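Local atomic coordinates of intracellular protease/amidase (Salmonella enterica subsp. enterica serovar Typhimurium, PDB entry 4K2H), a protein that is of uncertain function, belongs to the DJ-1/PfpI family, binds zinc and may have peptidase activity. Residues F67-L72 against A168-D173; A108-L113 against K132-G137; G99-P104 against L164-R169. The protein carries 1 engineered substitution. One frame throughout, in Å; residues are numbered along the deposited sequence.

In the fold
Contacts 1 and 3 are two halves of one interface. Helix 159-171 packs on one face of the parallel sheet, and the neighbouring strands 69-72 and 101-104 each give it a patch of side chains; the contact centres are about 4 Å apart. The centre of contact 2 lies about 22 Å from that of contact 1 and 19 Å from that of contact 3, on helix 108-114, which follows strand 101-104. The engineered cysteine-to-alanine position probably lies in the turn between that strand and helix, where relatives carry their nucleophile. The zinc ligands Glu16, Glu17 and His49 are outside all three contacts; the side chain of Leu166 is about 12 Å from that of Asp25, which binds zinc in a crystal of this protein though not in this chain.

Contact 1 (F67-L72 against A168-D173); sequences FDAVVL and ARLLGD
Leu170, on the last turn of helix 159-171, is the residue that reaches Asp68, just before strand 69-72, and Ala69, the first residue of that strand. Following the helix toward its end, Ala168 comes first and packs on Trp188, while Arg169 turns toward strand 101-104 instead.

Leu170 follows, and its CB points toward the strand. With chi1 at -72°, CG is placed beside the backbone N and anti to the carbonyl carbon. Of the two methyls beyond it, CD2 makes the contact. It lies 3.8 Å from Asp68 CB and 4.1 Å from Ala69 CB, so a single methyl of Leu170 meets two consecutive beta carbons. Asp68 thus offers a methylene here, while its OD2 takes a hydrogen bond from the backbone N of Lys6. The fold is the alpha/beta sandwich of the DJ-1/PfpI family: a parallel sheet, with strand 69-72 between strands 6-11 and 101-104, and helices packed on its faces. Leu170 spans these three strands, since it also touches Val7 and Leu101, while Ile32 meets it from a loop. The backbones of the two segments come closest at Asp68 and Leu170, whose CA atoms are 7.6 Å apart.

After Leu171 the helix stops. Gly172 leaves helical geometry with a positive phi of 63°, and its N makes a weak 2.8 Å bond back to Ala168 O. The chain then turns at once into the next helix, 174-183, with Asp173 as its N-cap: the side-chain OD1 accepts a hydrogen bond from the backbone N of Ala175.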
loop_
_atom_site.group_PDB
_atom_site.type_symbol
_atom_site.label_atom_id
_atom_site.label_comp_id
_atom_site.label_asym_id
_atom_site.label_seq_id
_atom_site.Cartn_x
_atom_site.Cartn_y
_atom_site.Cartn_z
ATOM N N PHE A 67 -19.534 -11.734 5.337
ATOM C CA PHE A 67 -18.703 -11.389 4.210
ATOM C C PHE A 67 -18.230 -12.662 3.518
ATOM O O PHE A 67 -18.170 -13.726 4.134
ATOM C CB PHE A 67 -17.483 -10.540 4.698
ATOM C CG PHE A 67 -17.867 -9.189 5.209
ATOM C CD1 PHE A 67 -17.870 -8.090 4.365
ATOM C CD2 PHE A 67 -18.286 -9.021 6.509
ATOM C CE1 PHE A 67 -18.295 -6.842 4.810
ATOM C CE2 PHE A 67 -18.660 -7.766 6.979
ATOM C CZ PHE A 67 -18.682 -6.683 6.123
ATOM N N ASP A 68 -17.859 -12.535 2.252
ATOM C CA ASP A 68 -17.325 -13.653 1.486
ATOM C C ASP A 68 -15.870 -13.887 1.825
ATOM O O ASP A 68 -15.362 -15.013 1.658
ATOM C CB ASP A 68 -17.487 -13.398 -0.007
ATOM C CG ASP A 68 -18.947 -13.261 -0.412
ATOM O OD1 ASP A 68 -19.700 -14.261 -0.339
ATOM O OD2 ASP A 68 -19.353 -12.148 -0.774
ATOM N N ALA A 69 -15.190 -12.826 2.269
ATOM C CA ALA A 69 -13.819 -12.963 2.748
ATOM C C ALA A 69 -13.521 -12.007 3.866
ATOM O O ALA A 69 -14.079 -10.905 3.927
ATOM C CB ALA A 69 -12.829 -12.735 1.629
ATOM N N VAL A 70 -12.601 -12.419 4.728
ATOM C CA VAL A 70 -12.088 -11.574 5.822
ATOM C C VAL A 70 -10.575 -11.516 5.730
ATOM O O VAL A 70 -9.883 -12.528 5.883
ATOM C CB VAL A 70 -12.459 -12.172 7.187
ATOM C CG1 VAL A 70 -11.916 -11.337 8.327
ATOM C CG2 VAL A 70 -13.960 -12.333 7.279
ATOM N N VAL A 71 -10.061 -10.335 5.455
ATOM C CA VAL A 71 -8.615 -10.110 5.430
ATOM C C VAL A 71 -8.090 -9.728 6.801
ATOM O O VAL A 71 -8.593 -8.796 7.435
ATOM C CB VAL A 71 -8.261 -8.977 4.462
ATOM C CG1 VAL A 71 -6.764 -8.727 4.462
ATOM C CG2 VAL A 71 -8.739 -9.314 3.076
ATOM N N LEU A 72 -7.052 -10.422 7.239
ATOM C CA LEU A 72 -6.400 -10.129 8.518
ATOM C C LEU A 72 -4.993 -9.642 8.261
ATOM O O LEU A 72 -4.099 -10.438 8.039
ATOM C CB LEU A 72 -6.394 -11.358 9.417
ATOM C CG LEU A 72 -7.768 -11.969 9.692
ATOM C CD1 LEU A 72 -7.562 -13.327 10.337
ATOM C CD2 LEU A 72 -8.590 -11.080 10.608
ATOM N N ALA A 168 -9.078 -13.741 -7.433
ATOM C CA ALA A 168 -9.385 -14.737 -8.421
ATOM C C ALA A 168 -10.302 -15.775 -7.798
ATOM O O ALA A 168 -11.285 -16.194 -8.394
ATOM C CB ALA A 168 -8.106 -15.381 -8.910
ATOM N N ARG A 169 -9.987 -16.180 -6.579
ATOM C CA ARG A 169 -10.858 -17.080 -5.845
ATOM C C ARG A 169 -12.279 -16.496 -5.620
ATOM O O ARG A 169 -13.287 -17.187 -5.830
ATOM C CB ARG A 169 -10.208 -17.408 -4.530
ATOM C CG ARG A 169 -11.020 -18.353 -3.688
ATOM C CD ARG A 169 -10.952 -19.794 -4.168
ATOM N NE ARG A 169 -11.225 -20.580 -2.973
ATOM C CZ ARG A 169 -10.302 -21.071 -2.152
ATOM N NH1 ARG A 169 -10.692 -21.724 -1.072
ATOM N NH2 ARG A 169 -9.005 -20.951 -2.422
ATOM N N LEU A 170 -12.365 -15.238 -5.200
ATOM C CA LEU A 170 -13.671 -14.568 -5.058
ATOM C C LEU A 170 -14.455 -14.459 -6.369
ATOM O O LEU A 170 -15.687 -14.579 -6.371
ATOM C CB LEU A 170 -13.522 -13.166 -4.480
ATOM C CG LEU A 170 -13.146 -13.070 -2.997
ATOM C CD1 LEU A 170 -12.650 -11.677 -2.686
ATOM C CD2 LEU A 170 -14.317 -13.433 -2.098
ATOM N N LEU A 171 -13.743 -14.208 -7.467
ATOM C CA LEU A 171 -14.390 -14.019 -8.763
ATOM C C LEU A 171 -14.651 -15.345 -9.485
ATOM O O LEU A 171 -15.454 -15.384 -10.394
ATOM C CB LEU A 171 -13.566 -13.095 -9.663
ATOM C CG LEU A 171 -13.479 -11.620 -9.244
ATOM C CD1 LEU A 171 -12.755 -10.806 -10.301
ATOM C CD2 LEU A 171 -14.864 -11.026 -9.011
ATOM N N GLY A 172 -13.949 -16.406 -9.085
ATOM C CA GLY A 172 -14.038 -17.720 -9.733
ATOM C C GLY A 172 -13.576 -17.676 -11.175
ATOM O O GLY A 172 -14.118 -18.373 -12.009
ATOM N N ASP A 173 -12.556 -16.865 -11.456
ATOM C CA ASP A 173 -12.139 -16.564 -12.814
ATOM C C ASP A 173 -10.872 -15.707 -12.784
ATOM O O ASP A 173 -10.896 -14.569 -12.294
ATOM C CB ASP A 173 -13.251 -15.802 -13.560
ATOM C CG ASP A 173 -12.970 -15.642 -15.055
ATOM O OD1 ASP A 173 -11.996 -16.247 -15.565
ATOM O OD2 ASP A 173 -13.734 -14.904 -15.723
#

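Contact 2 (A108-L113 against K132-G137); sequences AAARVL and KAVPEG
Ala110 and Val134 set the spacing here, with their CA atoms 6.2 Å apart where helix 108-114 runs past the loop that leads from a short 3-10 turn to strand 138-139. The helix is slightly widened at this point: Val112 N bonds to Ala108 O at 2.9 Å in the usual way, while Leu113 N reaches back five residues to the same oxygen in a weak bond, a pi-type turn.

The side-chain contact comes down to one branch of valine against one alanine. Val134 points its CB at the helix, and with chi1 at 177° its CG1 is anti to the backbone N, leaving CG2 as the methyl that faces the helix. CG2 sits 3.6 Å from Ala110 CB and 3.7 Å from Ala110 CA, so it lies against both the methyl and the backbone at that residue; the small side chain lets it come so near. Leu119 and Tyr124 also touch Val134, and Leu130 touches Ala110, which makes this the place where the loop between strands 123-124 and 138-139 is laid against helix 108-114. Leu113 sends its side chain the other way, onto Ile102 and Pro104 of strand 101-104.

Farther along the loop, Glu136 curls back with chi1 at 52° and chi2 at 74°, bringing its carboxylate toward the last turn of the helix. OE2 stops 4.4 Å from Leu113 O, as expected of two acceptors. Both carboxylate oxygens receive weak bonds, OE2 from Leu119 N and OE1 from Lys120 N. The contact is thus essentially apolar, one valine methyl on Ala110, and the nearness of the carboxylate to Leu113 O is perhaps eased by the two weak N-H donors.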
loop_
_atom_site.group_PDB
_atom_site.type_symbol
_atom_site.label_atom_id
_atom_site.label_comp_id
_atom_site.label_asym_id
_atom_site.label_seq_id
_atom_site.Cartn_x
_atom_site.Cartn_y
_atom_site.Cartn_z
ATOM N N ALA A 108 -0.139 -12.548 10.910
ATOM C CA ALA A 108 -1.517 -12.735 11.384
ATOM C C ALA A 108 -1.973 -14.195 11.484
ATOM O O ALA A 108 -2.778 -14.530 12.347
ATOM C CB ALA A 108 -2.484 -11.961 10.503
ATOM N N ALA A 109 -1.455 -15.062 10.620
ATOM C CA ALA A 109 -1.783 -16.488 10.744
ATOM C C ALA A 109 -1.236 -17.085 12.053
ATOM O O ALA A 109 -1.916 -17.866 12.729
ATOM C CB ALA A 109 -1.282 -17.266 9.540
ATOM N N ALA A 110 -0.017 -16.733 12.422
ATOM C CA ALA A 110 0.545 -17.252 13.657
ATOM C C ALA A 110 -0.121 -16.583 14.864
ATOM O O ALA A 110 -0.624 -17.260 15.767
ATOM C CB ALA A 110 2.043 -17.021 13.682
ATOM N N ARG A 111 -0.143 -15.250 14.853
ATOM C CA ARG A 111 -0.572 -14.452 16.017
ATOM C C ARG A 111 -2.049 -14.425 16.264
ATOM O O ARG A 111 -2.449 -14.250 17.402
ATOM C CB ARG A 111 -0.126 -12.994 15.903
ATOM C CG ARG A 111 1.365 -12.789 15.875
ATOM C CD ARG A 111 2.001 -12.965 17.238
ATOM N NE ARG A 111 3.365 -12.454 17.195
ATOM C CZ ARG A 111 3.691 -11.161 17.178
ATOM N NH1 ARG A 111 2.759 -10.197 17.242
ATOM N NH2 ARG A 111 4.975 -10.824 17.109
ATOM N N VAL A 112 -2.870 -14.548 15.231
ATOM C CA VAL A 112 -4.302 -14.463 15.436
ATOM C C VAL A 112 -4.927 -15.860 15.415
ATOM O O VAL A 112 -5.660 -16.237 16.336
ATOM C CB VAL A 112 -4.999 -13.519 14.410
ATOM C CG1 VAL A 112 -6.451 -13.317 14.787
ATOM C CG2 VAL A 112 -4.316 -12.159 14.338
ATOM N N LEU A 113 -4.645 -16.637 14.382
ATOM C CA LEU A 113 -5.287 -17.945 14.261
ATOM C C LEU A 113 -4.517 -19.004 15.061
ATOM O O LEU A 113 -5.107 -19.724 15.861
ATOM C CB LEU A 113 -5.402 -18.357 12.798
ATOM C CG LEU A 113 -6.033 -17.306 11.900
ATOM C CD1 LEU A 113 -6.226 -17.835 10.499
ATOM C CD2 LEU A 113 -7.346 -16.827 12.493
ATOM N N LYS A 132 7.207 -21.379 14.450
ATOM C CA LYS A 132 7.885 -22.260 15.423
ATOM C C LYS A 132 7.163 -22.358 16.774
ATOM O O LYS A 132 7.258 -23.378 17.456
ATOM C CB LYS A 132 9.341 -21.803 15.651
ATOM C CG LYS A 132 10.282 -22.090 14.482
ATOM C CD LYS A 132 11.673 -21.558 14.769
ATOM C CE LYS A 132 12.651 -21.890 13.654
ATOM N NZ LYS A 132 13.894 -21.064 13.776
ATOM N N ALA A 133 6.460 -21.291 17.158
ATOM C CA ALA A 133 5.645 -21.274 18.381
ATOM C C ALA A 133 4.189 -21.672 18.133
ATOM O O ALA A 133 3.380 -21.636 19.039
ATOM C CB ALA A 133 5.699 -19.884 19.007
ATOM N N VAL A 134 3.845 -22.032 16.902
ATOM C CA VAL A 134 2.455 -22.327 16.563
ATOM C C VAL A 134 2.233 -23.841 16.626
ATOM O O VAL A 134 2.779 -24.593 15.826
ATOM C CB VAL A 134 2.049 -21.733 15.201
ATOM C CG1 VAL A 134 0.623 -22.109 14.848
ATOM C CG2 VAL A 134 2.209 -20.219 15.232
ATOM N N PRO A 135 1.424 -24.284 17.595
ATOM C CA PRO A 135 1.425 -25.703 17.912
ATOM C C PRO A 135 0.649 -26.595 16.941
ATOM O O PRO A 135 1.070 -27.739 16.735
ATOM C CB PRO A 135 0.840 -25.748 19.328
ATOM C CG PRO A 135 0.037 -24.495 19.469
ATOM C CD PRO A 135 0.483 -23.512 18.436
ATOM N N GLU A 136 -0.425 -26.093 16.316
ATOM C CA GLU A 136 -1.353 -26.984 15.559
ATOM C C GLU A 136 -1.685 -26.599 14.100
ATOM O O GLU A 136 -2.782 -26.877 13.609
ATOM C CB GLU A 136 -2.654 -27.216 16.363
ATOM C CG GLU A 136 -3.359 -25.949 16.854
ATOM C CD GLU A 136 -4.088 -25.171 15.758
ATOM O OE1 GLU A 136 -4.970 -25.760 15.082
ATOM O OE2 GLU A 136 -3.788 -23.959 15.588
ATOM N N GLY A 137 -0.759 -25.994 13.383
ATOM C CA GLY A 137 -0.964 -25.789 11.952
ATOM C C GLY A 137 0.141 -26.501 11.220
ATOM O O GLY A 137 1.041 -27.062 11.857
#

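Contact 3 (G99-P104 against L164-R169)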
loop_
_atom_site.group_PDB
_atom_site.type_symbol
_atom_site.label_atom_id
_atom_site.label_comp_id
_atom_site.label_asym_id
_atom_site.label_seq_id
_atom_site.Cartn_x
_atom_site.Cartn_y
_atom_site.Cartn_z
ATOM N N GLY A 99 -17.727 -21.510 6.053
ATOM C CA GLY A 99 -16.920 -21.702 4.847
ATOM C C GLY A 99 -16.433 -20.430 4.144
ATOM O O GLY A 99 -15.963 -20.508 3.012
ATOM N N LYS A 100 -16.551 -19.251 4.761
ATOM C CA LYS A 100 -16.052 -18.036 4.085
ATOM C C LYS A 100 -14.527 -18.008 4.107
ATOM O O LYS A 100 -13.885 -18.737 4.890
ATOM C CB LYS A 100 -16.613 -16.774 4.704
ATOM C CG LYS A 100 -18.113 -16.791 4.831
ATOM C CD LYS A 100 -18.763 -17.298 3.551
ATOM C CE LYS A 100 -20.239 -16.975 3.533
ATOM N NZ LYS A 100 -20.859 -17.469 2.284
ATOM N N LEU A 101 -13.945 -17.199 3.226
ATOM C CA LEU A 101 -12.483 -17.115 3.134
ATOM C C LEU A 101 -11.846 -16.305 4.302
ATOM O O LEU A 101 -12.231 -15.174 4.608
ATOM C CB LEU A 101 -12.049 -16.553 1.768
ATOM C CG LEU A 101 -12.608 -17.241 0.509
ATOM C CD1 LEU A 101 -12.152 -16.530 -0.763
ATOM C CD2 LEU A 101 -12.213 -18.714 0.476
ATOM N N ILE A 102 -10.868 -16.924 4.949
ATOM C CA ILE A 102 -10.097 -16.288 6.010
ATOM C C ILE A 102 -8.713 -16.085 5.455
ATOM O O ILE A 102 -8.016 -17.052 5.052
ATOM C CB ILE A 102 -10.015 -17.180 7.243
ATOM C CG1 ILE A 102 -11.411 -17.684 7.616
ATOM C CG2 ILE A 102 -9.303 -16.478 8.383
ATOM C CD1 ILE A 102 -12.426 -16.588 7.848
ATOM N N CYS A 103 -8.314 -14.827 5.414
ATOM C CA CYS A 103 -7.168 -14.427 4.634
ATOM C C CYS A 103 -6.198 -13.592 5.451
ATOM O O CYS A 103 -6.181 -12.343 5.341
ATOM C CB CYS A 103 -7.621 -13.637 3.435
ATOM S SG CYS A 103 -8.972 -14.378 2.521
ATOM N N PRO A 104 -5.364 -14.282 6.243
ATOM C CA PRO A 104 -4.287 -13.656 6.970
ATOM C C PRO A 104 -3.045 -13.447 6.157
ATOM O O PRO A 104 -2.685 -14.276 5.293
ATOM C CB PRO A 104 -3.993 -14.658 8.078
ATOM C CG PRO A 104 -4.252 -15.969 7.421
ATOM C CD PRO A 104 -5.518 -15.692 6.634
ATOM N N LEU A 164 -4.157 -10.800 -5.597
ATOM C CA LEU A 164 -4.665 -11.312 -6.881
ATOM C C LEU A 164 -5.257 -12.710 -6.686
ATOM O O LEU A 164 -6.342 -12.988 -7.162
ATOM C CB LEU A 164 -3.592 -11.257 -7.958
ATOM C CG LEU A 164 -3.123 -9.823 -8.251
ATOM C CD1 LEU A 164 -1.811 -9.847 -9.005
ATOM C CD2 LEU A 164 -4.135 -8.957 -9.002
ATOM N N THR A 165 -4.591 -13.552 -5.913
ATOM C CA THR A 165 -5.102 -14.898 -5.635
ATOM C C THR A 165 -6.427 -14.882 -4.905
ATOM O O THR A 165 -7.379 -15.581 -5.295
ATOM C CB THR A 165 -4.091 -15.718 -4.830
ATOM O OG1 THR A 165 -2.901 -15.764 -5.589
ATOM C CG2 THR A 165 -4.567 -17.148 -4.608
ATOM N N LEU A 166 -6.506 -14.072 -3.862
ATOM C CA LEU A 166 -7.766 -13.880 -3.173
ATOM C C LEU A 166 -8.839 -13.441 -4.166
ATOM O O LEU A 166 -9.943 -13.989 -4.160
ATOM C CB LEU A 166 -7.619 -12.842 -2.053
ATOM C CG LEU A 166 -8.915 -12.343 -1.407
ATOM C CD1 LEU A 166 -9.746 -13.489 -0.847
ATOM C CD2 LEU A 166 -8.600 -11.340 -0.308
ATOM N N SER A 167 -8.524 -12.447 -5.005
ATOM C CA SER A 167 -9.512 -11.898 -5.931
ATOM C C SER A 167 -10.015 -12.963 -6.908
ATOM O O SER A 167 -11.207 -13.060 -7.195
ATOM C CB SER A 167 -8.917 -10.758 -6.744
ATOM O OG SER A 167 -8.569 -9.649 -5.934
ATOM N N ALA A 168 -9.078 -13.741 -7.433
ATOM C CA ALA A 168 -9.385 -14.737 -8.421
ATOM C C ALA A 168 -10.302 -15.775 -7.798
ATOM O O ALA A 168 -11.285 -16.194 -8.394
ATOM C CB ALA A 168 -8.106 -15.381 -8.910
ATOM N N ARG A 169 -9.987 -16.180 -6.579
ATOM C CA ARG A 169 -10.858 -17.080 -5.845
ATOM C C ARG A 169 -12.279 -16.496 -5.620
ATOM O O ARG A 169 -13.287 -17.187 -5.830
ATOM C CB ARG A 169 -10.208 -17.408 -4.530
ATOM C CG ARG A 169 -11.020 -18.353 -3.688
ATOM C CD ARG A 169 -10.952 -19.794 -4.168
ATOM N NE ARG A 169 -11.225 -20.580 -2.973
ATOM C CZ ARG A 169 -10.302 -21.071 -2.152
ATOM N NH1 ARG A 169 -10.692 -21.724 -1.072
ATOM N NH2 ARG A 169 -9.005 -20.951 -2.422
#
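Arg169 lays one face of its guanidinium over Leu101: CD2 of the leucine is 3.7 Å from Arg169 NH1 and 4.0 Å from Arg169 CZ. The nitrogens of the same group have polar partners, NH2 forming a salt bridge with Glu146 and NH1 giving a hydrogen bond to the backbone O of Gly148, which help to fix the plane that rests on the leucine. This is helix-on-sheet packing in the alpha/beta sandwich of the DJ-1/PfpI family. Strand 101-104 is one outer strand of the five-stranded parallel sheet; its other side bonds through Ile102 to Asn149 and Ile151. Helix segment 164-169 runs antiparallel to strand 101-104, at 174° between directions and 10.9 Å between axes.

The strand enters from a helix that ends in a Schellman motif with Gly99 as its C-prime residue. Leu101 and Cys103 then turn toward helix 159-171, while Ile102 points to the other side of the sheet and touches Leu72.

Leu101 uses both of its branches. CD2 takes the guanidinium, whereas CD1 packs 3.6 Å from Arg169 CG, low on the same side chain, and 3.9 Å from Leu166 CD1. The arginine can present both ends because it leaves the helix with CG anti to the backbone N (chi1 -179°) and then bends at chi2, 76°. Its chain therefore passes the leucine at a slant, joining an apolar stem to a charged head at the border of the buried patch. The side chains of Leu101 and Leu166 overlap alongside, running in opposite senses, and Leu166 goes on to touch Ala69 and Val71 of the adjoining strand. Deeper along the strand, Leu166 CD1 comes down on the sulfur, 3.6 Å from Cys103 SG, with Leu166 CD2 farther off at 4.2 Å from the same atom.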